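Local structure of C381 turret protein (Sulfolobus turreted icosahedral virus, 4IND) at residues 119-124 with 155-160; 171-176 with 237-242; 178-183 with 257-262; 207-212 with 228-233. The protein is a turret protein of an archaeal icosahedral virus and probably helps build its turrets, its chain folded into three jelly rolls and assembled here as a pentamer. All blocks are in the same frame, centred on the assembly; numbering follows the deposited sequence. Where two conformers were deposited one is given.

Interaction 1. Residues 119-124 with 155-160; sequences YDIFTK and INIPKI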
# COMPACT_ATOMS: atom_id res chain seq x y z
N TYR A 119 -26.36 2.67 -15.74
CA TYR A 119 -25.30 2.90 -14.77
C TYR A 119 -25.75 3.98 -13.82
O TYR A 119 -26.37 4.96 -14.23
CB TYR A 119 -24.00 3.36 -15.45
CG TYR A 119 -23.45 2.35 -16.42
CD1 TYR A 119 -22.41 1.49 -16.07
CD2 TYR A 119 -23.97 2.25 -17.70
CE1 TYR A 119 -21.90 0.56 -16.98
CE2 TYR A 119 -23.47 1.34 -18.60
CZ TYR A 119 -22.45 0.49 -18.23
OH TYR A 119 -21.99 -0.42 -19.17
N ASP A 120 -25.42 3.83 -12.54
CA ASP A 120 -25.77 4.86 -11.58
C ASP A 120 -24.69 4.96 -10.52
O ASP A 120 -23.83 4.08 -10.39
CB ASP A 120 -27.13 4.56 -10.94
CG ASP A 120 -27.91 5.81 -10.62
OD1 ASP A 120 -27.28 6.87 -10.43
OD2 ASP A 120 -29.17 5.76 -10.57
N ILE A 121 -24.73 6.05 -9.77
CA ILE A 121 -23.70 6.28 -8.77
C ILE A 121 -24.40 6.61 -7.46
O ILE A 121 -25.37 7.37 -7.44
CB ILE A 121 -22.78 7.41 -9.19
CG1 ILE A 121 -22.05 7.03 -10.49
CG2 ILE A 121 -21.78 7.73 -8.06
CD1 ILE A 121 -21.30 8.18 -11.14
N PHE A 122 -23.92 6.03 -6.37
CA PHE A 122 -24.60 6.19 -5.08
C PHE A 122 -23.58 6.27 -3.97
O PHE A 122 -22.83 5.32 -3.75
CB PHE A 122 -25.57 5.02 -4.85
CG PHE A 122 -26.24 5.02 -3.48
CD1 PHE A 122 -26.89 6.15 -3.00
CD2 PHE A 122 -26.27 3.88 -2.73
CE1 PHE A 122 -27.53 6.14 -1.75
CE2 PHE A 122 -26.90 3.84 -1.47
CZ PHE A 122 -27.54 4.98 -1.00
N THR A 123 -23.56 7.40 -3.26
CA THR A 123 -22.67 7.53 -2.12
C THR A 123 -23.41 7.13 -0.87
O THR A 123 -24.33 7.82 -0.45
CB THR A 123 -22.17 8.97 -1.95
OG1 THR A 123 -21.48 9.36 -3.14
CG2 THR A 123 -21.21 9.08 -0.76
N LYS A 124 -23.02 6.01 -0.26
CA LYS A 124 -23.60 5.64 1.03
C LYS A 124 -22.83 6.32 2.16
O LYS A 124 -21.83 5.81 2.68
CB LYS A 124 -23.65 4.12 1.22
CG LYS A 124 -24.36 3.69 2.51
CD LYS A 124 -25.85 4.05 2.39
CE LYS A 124 -26.55 4.01 3.74
NZ LYS A 124 -27.99 4.44 3.60
N ILE A 155 -14.76 4.32 -12.07
CA ILE A 155 -16.05 4.60 -12.68
C ILE A 155 -15.79 4.72 -14.18
O ILE A 155 -14.91 5.47 -14.60
CB ILE A 155 -16.62 5.93 -12.16
CG1 ILE A 155 -16.97 5.80 -10.67
CG2 ILE A 155 -17.87 6.35 -12.95
CD1 ILE A 155 -17.38 7.12 -10.04
N ASN A 156 -16.53 3.95 -14.97
CA ASN A 156 -16.40 4.01 -16.44
C ASN A 156 -17.79 3.86 -17.09
O ASN A 156 -18.19 2.79 -17.48
CB ASN A 156 -15.43 2.96 -16.93
CG ASN A 156 -15.12 3.10 -18.42
OD1 ASN A 156 -15.58 4.04 -19.06
ND2 ASN A 156 -14.35 2.16 -18.98
N ILE A 157 -18.51 4.97 -17.17
CA ILE A 157 -19.84 4.99 -17.81
C ILE A 157 -19.69 5.45 -19.25
O ILE A 157 -19.08 6.48 -19.50
CB ILE A 157 -20.75 5.96 -17.08
CG1 ILE A 157 -20.94 5.51 -15.62
CG2 ILE A 157 -22.12 6.07 -17.78
CD1 ILE A 157 -21.65 6.57 -14.77
N PRO A 158 -20.26 4.68 -20.21
CA PRO A 158 -20.12 5.00 -21.64
C PRO A 158 -20.88 6.27 -22.00
O PRO A 158 -21.58 6.83 -21.15
CB PRO A 158 -20.68 3.77 -22.35
CG PRO A 158 -21.58 3.11 -21.34
CD PRO A 158 -20.96 3.40 -20.00
N LYS A 159 -20.72 6.74 -23.24
CA LYS A 159 -21.28 8.02 -23.64
C LYS A 159 -22.79 7.86 -23.88
O LYS A 159 -23.23 7.69 -25.00
CB LYS A 159 -20.57 8.56 -24.89
CG LYS A 159 -21.00 9.96 -25.29
CD LYS A 159 -20.53 10.30 -26.72
CE LYS A 159 -19.01 10.43 -26.79
NZ LYS A 159 -18.56 10.94 -28.11
N ILE A 160 -23.56 7.90 -22.80
CA ILE A 160 -25.00 7.64 -22.88
C ILE A 160 -25.83 8.60 -22.02
O ILE A 160 -27.06 8.50 -21.98
CB ILE A 160 -25.33 6.20 -22.41
CG1 ILE A 160 -24.84 6.01 -20.98
CG2 ILE A 160 -24.73 5.16 -23.35
CD1 ILE A 160 -25.35 4.71 -20.32

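Interaction 2. Residues 171-176 with 237-242; sequences FRLRKG and EDVKFS. With 2HP (dihydrogenphosphate ion), chain V; 2HP (dihydrogenphosphate ion), chain U.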
# COMPACT_ATOMS: atom_id res chain seq x y z
N PHE A 171 -20.10 12.62 -6.15
CA PHE A 171 -19.51 11.39 -5.64
C PHE A 171 -18.45 11.73 -4.60
O PHE A 171 -17.95 12.85 -4.56
CB PHE A 171 -18.95 10.53 -6.78
CG PHE A 171 -18.24 11.30 -7.85
CD1 PHE A 171 -16.89 11.60 -7.73
CD2 PHE A 171 -18.91 11.72 -8.99
CE1 PHE A 171 -16.22 12.32 -8.72
CE2 PHE A 171 -18.25 12.44 -9.98
CZ PHE A 171 -16.90 12.74 -9.85
N ARG A 172 -18.13 10.77 -3.73
CA ARG A 172 -17.11 10.97 -2.70
C ARG A 172 -15.83 10.32 -3.18
O ARG A 172 -15.86 9.18 -3.64
CB ARG A 172 -17.53 10.31 -1.38
CG ARG A 172 -16.49 10.47 -0.28
CD ARG A 172 -16.48 9.34 0.74
NE ARG A 172 -15.96 8.08 0.19
CZ ARG A 172 -15.88 6.95 0.90
NH1 ARG A 172 -16.30 6.93 2.16
NH2 ARG A 172 -15.42 5.84 0.35
N LEU A 173 -14.71 11.02 -3.07
CA LEU A 173 -13.41 10.44 -3.40
C LEU A 173 -12.53 10.47 -2.17
O LEU A 173 -12.40 11.52 -1.54
CB LEU A 173 -12.73 11.23 -4.52
CG LEU A 173 -13.48 11.33 -5.83
CD1 LEU A 173 -12.67 12.16 -6.83
CD2 LEU A 173 -13.76 9.94 -6.40
N ARG A 174 -11.90 9.35 -1.83
CA ARG A 174 -11.00 9.37 -0.69
C ARG A 174 -9.68 9.94 -1.18
O ARG A 174 -9.53 10.19 -2.37
CB ARG A 174 -10.79 7.96 -0.16
CG ARG A 174 -10.24 7.04 -1.22
CD ARG A 174 -9.58 5.83 -0.61
NE ARG A 174 -9.07 4.95 -1.65
CZ ARG A 174 -9.76 3.94 -2.18
NH1 ARG A 174 -10.99 3.66 -1.78
NH2 ARG A 174 -9.18 3.21 -3.13
N LYS A 175 -8.72 10.11 -0.29
CA LYS A 175 -7.45 10.75 -0.65
C LYS A 175 -6.81 10.11 -1.87
O LYS A 175 -6.83 8.89 -2.05
CB LYS A 175 -6.47 10.74 0.54
CG LYS A 175 -5.95 9.36 0.93
CD LYS A 175 -5.16 9.43 2.26
CE LYS A 175 -4.52 8.10 2.61
NZ LYS A 175 -3.40 7.77 1.67
N GLY A 176 -6.23 10.96 -2.71
CA GLY A 176 -5.61 10.50 -3.94
C GLY A 176 -5.66 11.60 -4.97
O GLY A 176 -6.18 12.68 -4.71
N GLU A 237 -13.82 15.65 0.38
CA GLU A 237 -13.91 14.45 -0.44
C GLU A 237 -15.11 14.45 -1.36
O GLU A 237 -15.18 13.65 -2.28
CB GLU A 237 -13.92 13.20 0.45
CG GLU A 237 -12.67 13.12 1.34
CD GLU A 237 -12.52 11.81 2.09
OE1 GLU A 237 -13.32 10.88 1.89
OE2 GLU A 237 -11.58 11.71 2.93
N ASP A 238 -16.08 15.32 -1.09
CA ASP A 238 -17.29 15.31 -1.90
C ASP A 238 -17.12 16.17 -3.15
O ASP A 238 -16.87 17.38 -3.08
CB ASP A 238 -18.53 15.69 -1.08
CG ASP A 238 -18.97 14.56 -0.12
OD1 ASP A 238 -19.41 13.48 -0.59
OD2 ASP A 238 -18.87 14.75 1.10
N VAL A 239 -17.22 15.52 -4.29
CA VAL A 239 -17.00 16.18 -5.58
C VAL A 239 -18.36 16.40 -6.25
O VAL A 239 -19.23 15.52 -6.20
CB VAL A 239 -16.09 15.34 -6.47
CG1 VAL A 239 -15.90 16.00 -7.85
CG2 VAL A 239 -14.75 15.12 -5.78
N LYS A 240 -18.54 17.56 -6.87
CA LYS A 240 -19.81 17.85 -7.55
C LYS A 240 -19.59 18.29 -8.99
O LYS A 240 -18.84 19.22 -9.27
CB LYS A 240 -20.55 18.93 -6.78
CG LYS A 240 -21.91 19.26 -7.34
CD LYS A 240 -22.58 20.32 -6.48
CE LYS A 240 -23.87 20.80 -7.09
NZ LYS A 240 -24.46 21.92 -6.28
N PHE A 241 -20.24 17.59 -9.92
CA PHE A 241 -20.22 17.98 -11.32
C PHE A 241 -21.57 18.63 -11.63
O PHE A 241 -22.61 18.09 -11.27
CB PHE A 241 -20.00 16.76 -12.21
CG PHE A 241 -20.44 16.97 -13.63
CD1 PHE A 241 -19.76 17.85 -14.46
CD2 PHE A 241 -21.55 16.30 -14.13
CE1 PHE A 241 -20.17 18.05 -15.76
CE2 PHE A 241 -21.96 16.48 -15.44
CZ PHE A 241 -21.27 17.38 -16.26
N SER A 242 -21.54 19.80 -12.27
CA SER A 242 -22.77 20.51 -12.61
C SER A 242 -22.75 20.87 -14.08
O SER A 242 -21.74 21.38 -14.57
CB SER A 242 -22.90 21.81 -11.82
OG SER A 242 -22.54 21.64 -10.47
P 2HP V . -16.56 17.04 2.45
O1 2HP V . -16.24 18.05 1.31
O2 2HP V . -15.80 15.76 2.28
O3 2HP V . -17.96 16.55 2.28
O4 2HP V . -16.39 17.62 3.88
P 2HP U . -15.17 3.33 -2.63
O1 2HP U . -14.50 4.67 -2.51
O2 2HP U . -16.15 3.39 -1.50
O3 2HP U . -14.10 2.21 -2.42
O4 2HP U . -15.97 3.13 -3.96
O HOH W 1 -9.15 9.70 2.57

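Interaction 3. Residues 178-183 with 257-262; sequences YAIKMP and LEVEEI. With 2HP (dihydrogenphosphate ion), chain Y.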
# COMPACT_ATOMS: atom_id res chain seq x y z
N TYR A 178 -7.02 12.14 -8.93
CA TYR A 178 -7.91 11.47 -9.87
C TYR A 178 -8.03 12.18 -11.19
O TYR A 178 -7.97 13.41 -11.27
CB TYR A 178 -9.31 11.41 -9.27
CG TYR A 178 -9.41 10.63 -7.99
CD1 TYR A 178 -9.87 9.32 -7.98
CD2 TYR A 178 -9.04 11.20 -6.78
CE1 TYR A 178 -9.98 8.59 -6.79
CE2 TYR A 178 -9.16 10.48 -5.58
CZ TYR A 178 -9.61 9.19 -5.60
OH TYR A 178 -9.74 8.48 -4.42
N ALA A 179 -8.21 11.39 -12.24
CA ALA A 179 -8.57 11.93 -13.55
C ALA A 179 -10.08 11.82 -13.67
O ALA A 179 -10.66 10.80 -13.31
CB ALA A 179 -7.89 11.16 -14.65
N ILE A 180 -10.72 12.88 -14.16
CA ILE A 180 -12.13 12.80 -14.52
C ILE A 180 -12.21 13.08 -16.01
O ILE A 180 -11.86 14.17 -16.47
CB ILE A 180 -12.93 13.84 -13.77
CG1 ILE A 180 -12.88 13.55 -12.27
CG2 ILE A 180 -14.38 13.84 -14.26
CD1 ILE A 180 -13.48 14.66 -11.41
N LYS A 181 -12.62 12.07 -16.77
CA LYS A 181 -12.65 12.15 -18.21
C LYS A 181 -14.11 12.08 -18.66
O LYS A 181 -14.87 11.21 -18.22
CB LYS A 181 -11.83 11.02 -18.85
CG LYS A 181 -11.69 11.13 -20.37
CD LYS A 181 -11.05 9.88 -20.98
CE LYS A 181 -9.62 9.68 -20.47
NZ LYS A 181 -8.97 8.52 -21.16
N MET A 182 -14.50 13.01 -19.52
CA MET A 182 -15.86 12.99 -20.03
C MET A 182 -15.89 13.15 -21.55
O MET A 182 -15.86 14.27 -22.07
CB MET A 182 -16.69 14.07 -19.32
CG MET A 182 -16.67 13.90 -17.81
SD MET A 182 -17.15 15.37 -16.89
CE MET A 182 -18.72 15.75 -17.67
N PRO A 183 -15.94 12.02 -22.27
CA PRO A 183 -16.14 12.04 -23.71
C PRO A 183 -17.52 12.59 -23.93
O PRO A 183 -18.42 12.23 -23.15
CB PRO A 183 -16.12 10.55 -24.10
CG PRO A 183 -15.56 9.82 -22.91
CD PRO A 183 -15.92 10.65 -21.71
N LEU A 257 -18.71 9.22 -18.47
CA LEU A 257 -18.01 9.65 -17.27
C LEU A 257 -17.05 8.58 -16.82
O LEU A 257 -17.44 7.44 -16.57
CB LEU A 257 -19.00 9.94 -16.13
CG LEU A 257 -18.34 10.28 -14.79
CD1 LEU A 257 -17.61 11.60 -14.88
CD2 LEU A 257 -19.41 10.32 -13.66
N GLU A 258 -15.80 8.98 -16.69
CA GLU A 258 -14.74 8.07 -16.26
C GLU A 258 -14.03 8.80 -15.12
O GLU A 258 -13.58 9.94 -15.27
CB GLU A 258 -13.85 7.80 -17.48
CG GLU A 258 -12.65 6.88 -17.31
CD GLU A 258 -11.91 6.69 -18.65
OE1 GLU A 258 -12.55 6.18 -19.60
OE2 GLU A 258 -10.71 7.07 -18.76
N VAL A 259 -13.99 8.16 -13.95
CA VAL A 259 -13.26 8.70 -12.80
C VAL A 259 -12.31 7.63 -12.32
O VAL A 259 -12.73 6.53 -11.99
CB VAL A 259 -14.23 9.04 -11.64
CG1 VAL A 259 -13.47 9.74 -10.51
CG2 VAL A 259 -15.37 9.90 -12.15
N GLU A 260 -11.02 7.95 -12.28
CA GLU A 260 -10.00 6.94 -12.02
C GLU A 260 -8.83 7.54 -11.28
O GLU A 260 -8.45 8.70 -11.51
CB GLU A 260 -9.53 6.34 -13.36
CG GLU A 260 -9.06 7.40 -14.32
CD GLU A 260 -9.29 7.05 -15.78
OE1 GLU A 260 -9.55 5.86 -16.09
OE2 GLU A 260 -9.21 7.96 -16.62
N GLU A 261 -8.24 6.76 -10.37
CA GLU A 261 -7.08 7.22 -9.63
C GLU A 261 -5.84 7.19 -10.52
O GLU A 261 -5.66 6.26 -11.32
CB GLU A 261 -6.86 6.34 -8.39
CG GLU A 261 -5.93 6.97 -7.36
CD GLU A 261 -5.73 6.11 -6.12
OE1 GLU A 261 -6.44 5.08 -5.97
OE2 GLU A 261 -4.86 6.45 -5.30
N ILE A 262 -4.98 8.21 -10.38
CA ILE A 262 -3.72 8.26 -11.13
C ILE A 262 -2.52 8.40 -10.19
O ILE A 262 -2.67 8.76 -9.02
CB ILE A 262 -3.70 9.41 -12.16
CG1 ILE A 262 -3.77 10.77 -11.45
CG2 ILE A 262 -4.83 9.24 -13.19
CD1 ILE A 262 -3.28 11.94 -12.33
P 2HP Y . -9.31 4.73 -21.56
O1 2HP Y . -8.14 5.44 -22.31
O2 2HP Y . -8.82 4.06 -20.31
O3 2HP Y . -9.84 3.58 -22.35
O4 2HP Y . -10.41 5.78 -21.24

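Interaction 4. Residues 207-212 with 228-233; sequences ATIPLV and VYLKIT. With 2HP (dihydrogenphosphate ion), chain B.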
# COMPACT_ATOMS: atom_id res chain seq x y z
N ALA A 207 -12.84 24.91 -4.44
CA ALA A 207 -12.14 24.65 -5.71
C ALA A 207 -13.10 24.29 -6.85
O ALA A 207 -13.93 23.39 -6.72
CB ALA A 207 -11.11 23.53 -5.53
N THR A 208 -12.93 24.98 -7.98
CA THR A 208 -13.82 24.82 -9.14
C THR A 208 -13.05 24.74 -10.46
O THR A 208 -12.17 25.55 -10.73
CB THR A 208 -14.79 26.01 -9.25
OG1 THR A 208 -15.48 26.18 -8.01
CG2 THR A 208 -15.80 25.78 -10.37
N ILE A 209 -13.40 23.76 -11.29
CA ILE A 209 -12.79 23.62 -12.60
C ILE A 209 -13.86 23.75 -13.69
O ILE A 209 -14.74 22.91 -13.80
CB ILE A 209 -12.13 22.24 -12.76
CG1 ILE A 209 -11.13 21.98 -11.63
CG2 ILE A 209 -11.44 22.12 -14.12
CD1 ILE A 209 -10.75 20.52 -11.50
N PRO A 210 -13.78 24.81 -14.50
CA PRO A 210 -14.71 24.96 -15.63
C PRO A 210 -14.39 23.97 -16.75
O PRO A 210 -13.23 23.75 -17.07
CB PRO A 210 -14.44 26.38 -16.12
CG PRO A 210 -13.70 27.06 -15.00
CD PRO A 210 -12.90 25.98 -14.36
N LEU A 211 -15.43 23.40 -17.35
CA LEU A 211 -15.26 22.54 -18.50
C LEU A 211 -15.67 23.35 -19.71
O LEU A 211 -16.86 23.62 -19.92
CB LEU A 211 -16.15 21.30 -18.36
CG LEU A 211 -15.92 20.50 -17.08
CD1 LEU A 211 -16.95 19.40 -16.93
CD2 LEU A 211 -14.52 19.92 -17.04
N VAL A 212 -14.69 23.77 -20.50
CA VAL A 212 -14.91 24.76 -21.55
C VAL A 212 -14.55 24.26 -22.95
O VAL A 212 -13.56 23.56 -23.13
CB VAL A 212 -14.11 26.05 -21.25
CG1 VAL A 212 -14.27 27.06 -22.38
CG2 VAL A 212 -14.53 26.64 -19.91
N VAL A 228 -9.87 16.49 -16.83
CA VAL A 228 -9.32 17.32 -15.77
C VAL A 228 -8.88 16.44 -14.60
O VAL A 228 -9.16 15.26 -14.59
CB VAL A 228 -10.32 18.39 -15.30
CG1 VAL A 228 -10.69 19.30 -16.46
CG2 VAL A 228 -11.56 17.72 -14.73
N TYR A 229 -8.17 17.02 -13.65
CA TYR A 229 -7.62 16.22 -12.57
C TYR A 229 -7.89 16.92 -11.25
O TYR A 229 -7.83 18.14 -11.17
CB TYR A 229 -6.10 16.05 -12.77
CG TYR A 229 -5.69 15.46 -14.10
CD1 TYR A 229 -5.56 14.09 -14.28
CD2 TYR A 229 -5.42 16.28 -15.18
CE1 TYR A 229 -5.15 13.55 -15.50
CE2 TYR A 229 -5.02 15.75 -16.41
CZ TYR A 229 -4.91 14.38 -16.56
OH TYR A 229 -4.52 13.84 -17.76
N LEU A 230 -8.16 16.14 -10.20
CA LEU A 230 -8.36 16.68 -8.87
C LEU A 230 -7.38 16.05 -7.93
O LEU A 230 -7.27 14.83 -7.87
CB LEU A 230 -9.76 16.29 -8.34
CG LEU A 230 -10.98 16.88 -9.01
CD1 LEU A 230 -12.25 16.36 -8.30
CD2 LEU A 230 -10.88 18.37 -8.90
N LYS A 231 -6.67 16.88 -7.17
CA LYS A 231 -5.89 16.34 -6.07
C LYS A 231 -6.72 16.35 -4.79
O LYS A 231 -6.99 17.40 -4.21
CB LYS A 231 -4.59 17.10 -5.86
CG LYS A 231 -3.78 16.51 -4.69
CD LYS A 231 -2.45 17.20 -4.45
CE LYS A 231 -1.72 16.45 -3.34
NZ LYS A 231 -0.40 17.04 -3.01
N ILE A 232 -7.17 15.18 -4.37
CA ILE A 232 -7.95 15.09 -3.14
C ILE A 232 -6.98 14.84 -1.99
O ILE A 232 -6.49 13.74 -1.81
CB ILE A 232 -8.97 13.95 -3.21
CG1 ILE A 232 -9.88 14.13 -4.45
CG2 ILE A 232 -9.80 13.88 -1.91
CD1 ILE A 232 -10.77 15.38 -4.37
N THR A 233 -6.69 15.89 -1.23
CA THR A 233 -5.86 15.75 -0.03
C THR A 233 -6.54 14.77 0.92
O THR A 233 -5.89 13.94 1.55
CB THR A 233 -5.71 17.09 0.67
OG1 THR A 233 -4.99 17.98 -0.19
CG2 THR A 233 -4.97 16.94 2.00
P 2HP B . 2.10 17.09 -5.58
O1 2HP B . 2.85 17.90 -6.60
O2 2HP B . 0.82 16.77 -6.28
O3 2HP B . 1.88 17.96 -4.29
O4 2HP B . 2.83 15.76 -5.26

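Interaction 1. Residues 119-124 with 155-160
Tyr119 carries this contact between the first and second jelly rolls of the chain. Its CG lies anti to the carbonyl carbon, beside the backbone N (chi1 -61°), and this sends the ring across to residues 155-160. Pro158 comes to the ring tip to tip. Its CD sits over one face, offset toward the rim, 3.9 Å from the centroid of the Tyr119 ring, a CH-pi contact. Ile157 slides past the base of the same side chain in the opposite direction, with CG1 3.7 Å from CB of Tyr119. On Ile160, CG1 sits in the crowded position between N and the carbonyl carbon (chi1 58°). Its CD1 then reaches CD2 of Tyr119 at 3.8 Å, the two side chains crossing at about a right angle. Further along, Ile121 CD1 meets Ile157 CD1 at 4.0 Å and Ile155 CD1 at 4.2 Å, methyl to methyl. The contact is thus apolar. Asp120 points away, and its OD1 takes the backbone N of Ile121 with its anti lone pair. Asn156 also faces away and bonds Gln126 of a neighbouring subunit. Strand 114-124 is the outermost strand of its sheet within the chain, beside strand 78-88. Strand 155-163 is likewise outermost in the next sheet, beside strand 253-262.

Interaction 2. Residues 171-176 with 237-242
An antiparallel strand pair at one end of a sheet of the middle jelly roll joins residues 171-176 to 237-242. Phe171 and Val239 form a hydrogen-bonded pair: Val239 N meets Phe171 O at 2.8 Å, nearly along the C=O axis, and Phe171 N returns to Val239 O. Arg172 and Asp238 follow as a non-hydrogen-bonded pair. Leu173 N then binds Glu237 O at 2.8 Å, in the carbonyl plane. On the Phe171 face, the ring lies alongside Val239, CE1 3.8 Å from its CB. Two residues on, Leu173 crosses Val239 obliquely, CD1 near CG2. This face belongs to the jelly-roll interior, where Ile202 also packs on Val239. The other face is polar and lies at a subunit boundary. Arg172, bent at chi3 (70°), runs beside Glu237, but its NE stays 4.2 Å from Glu237 OE1, which lies well out of the guanidinium plane. Its NH2 instead binds O1 of one dihydrogenphosphate at 3.2 Å, and its NH1 pairs with Glu125. Glu237 N grips O2 of a second dihydrogenphosphate at 2.7 Å. Asp238 OD2 makes a salt bridge to Arg154 of a neighbouring subunit, which also binds this second ion, as does Lys181 of that subunit.

Interaction 3. Residues 178-183 with 257-262
Residues 178-183 and 257-262 pair as antiparallel strands, tight and buried in the middle and looser at the Glu261 end. Ala179 and Glu260 form one hydrogen-bonded pair, with Ala179 N 2.8 Å from Glu260 O. Lys181 and Glu258 form the next, with Lys181 N 2.8 Å from Glu258 O. The face with Tyr178, Ile180 and Val259 is largely apolar, with Glu261 at its end. Leu257 CD1 meets Met182 CG at 3.8 Å and Ile180 CG2 at 4.0 Å. The strands are the inner two of a four-stranded sheet of the middle jelly roll, so this face packs into the sandwich against Ile202 and Phe199. The Lys181 face is tight too, but polar. Lys181 bends at chi3 (-63°) beside Glu258. Its NZ makes a salt bridge with Glu258 OE2, a weak hydrogen bond at 3.3 Å. The same NZ binds O4 of a dihydrogenphosphate at 3.1 Å and the backbone O of Asp235 in a neighbouring subunit. Glu260 CG lies between the backbone N and the carbonyl carbon (chi1 54°), and OE1 bridges to Arg154. At the looser end, Tyr178 crosses Glu261 obliquely, CE1 4.2 Å from Glu261 CB. Glu261, partly exposed, has CG anti to the backbone N and extends away from the tight middle.

Interaction 4. Residues 207-212 with 228-233
Two strands from different sheets of the middle jelly roll meet here face to face, almost wholly through side chains. Their axes are 9.2 Å apart at closest and run nearly antiparallel, at 173°. Ile209 is the hub. Its CG2, anti to the backbone N, meets CG1 of Val228 tip to tip at 3.7 Å. Its other branch, with CG1 beside the backbone N (chi1 -55°) and CD1 extended from it, crosses Leu230 obliquely. There Ile209 CD1 and Leu230 CD2 stand 3.4 Å apart, a close squeeze for two methyl carbons. Leu211 crosses Val228 at about a right angle, with CD2 3.9 Å from Val228 CG1. Outside this first shell, strand 194-203 bonds the backbones of Ile209 and Leu211, and its Ile202 also touches Val228. Strand 176-187 holds the other side, with Val228 bonded to Ile180. Phe241 packs on Leu211 and Val239 on Leu230, so strand 238-243 lies against both segments. Tyr229 turns away, and its OH bonds Asp235 of a neighbouring subunit. Lys231 also leads off, fully extended beyond CG, toward a dihydrogenphosphate that His296 binds too. There Lys231 NZ gives a hydrogen bond to O3 of the ion at 2.8 Å.

How the interactions relate
From the N terminus, interaction 1 comes first. It closes a loop of 30 residues and ties the first jelly roll to the second before the others open. Strands 168-172 and 176-187 then start interactions 2 and 3. Interaction 4 opens and closes inside both, linking 207-212 to 228-233 across the two sheets. Interaction 2 closes at 237-242 and interaction 3 at 257-262, so these two cross. Strand 253-262 then runs next to 155-163, where backbone atoms of Ile157 and Leu257 probably bond, bringing interaction 3 back to interaction 1. Interactions 3 and 4 share a sheet. Gly176 O probably bonds Ile232 N, joining interactions 2 and 4. Leu173 CD1 packs on Tyr178, joining interactions 2 and 3.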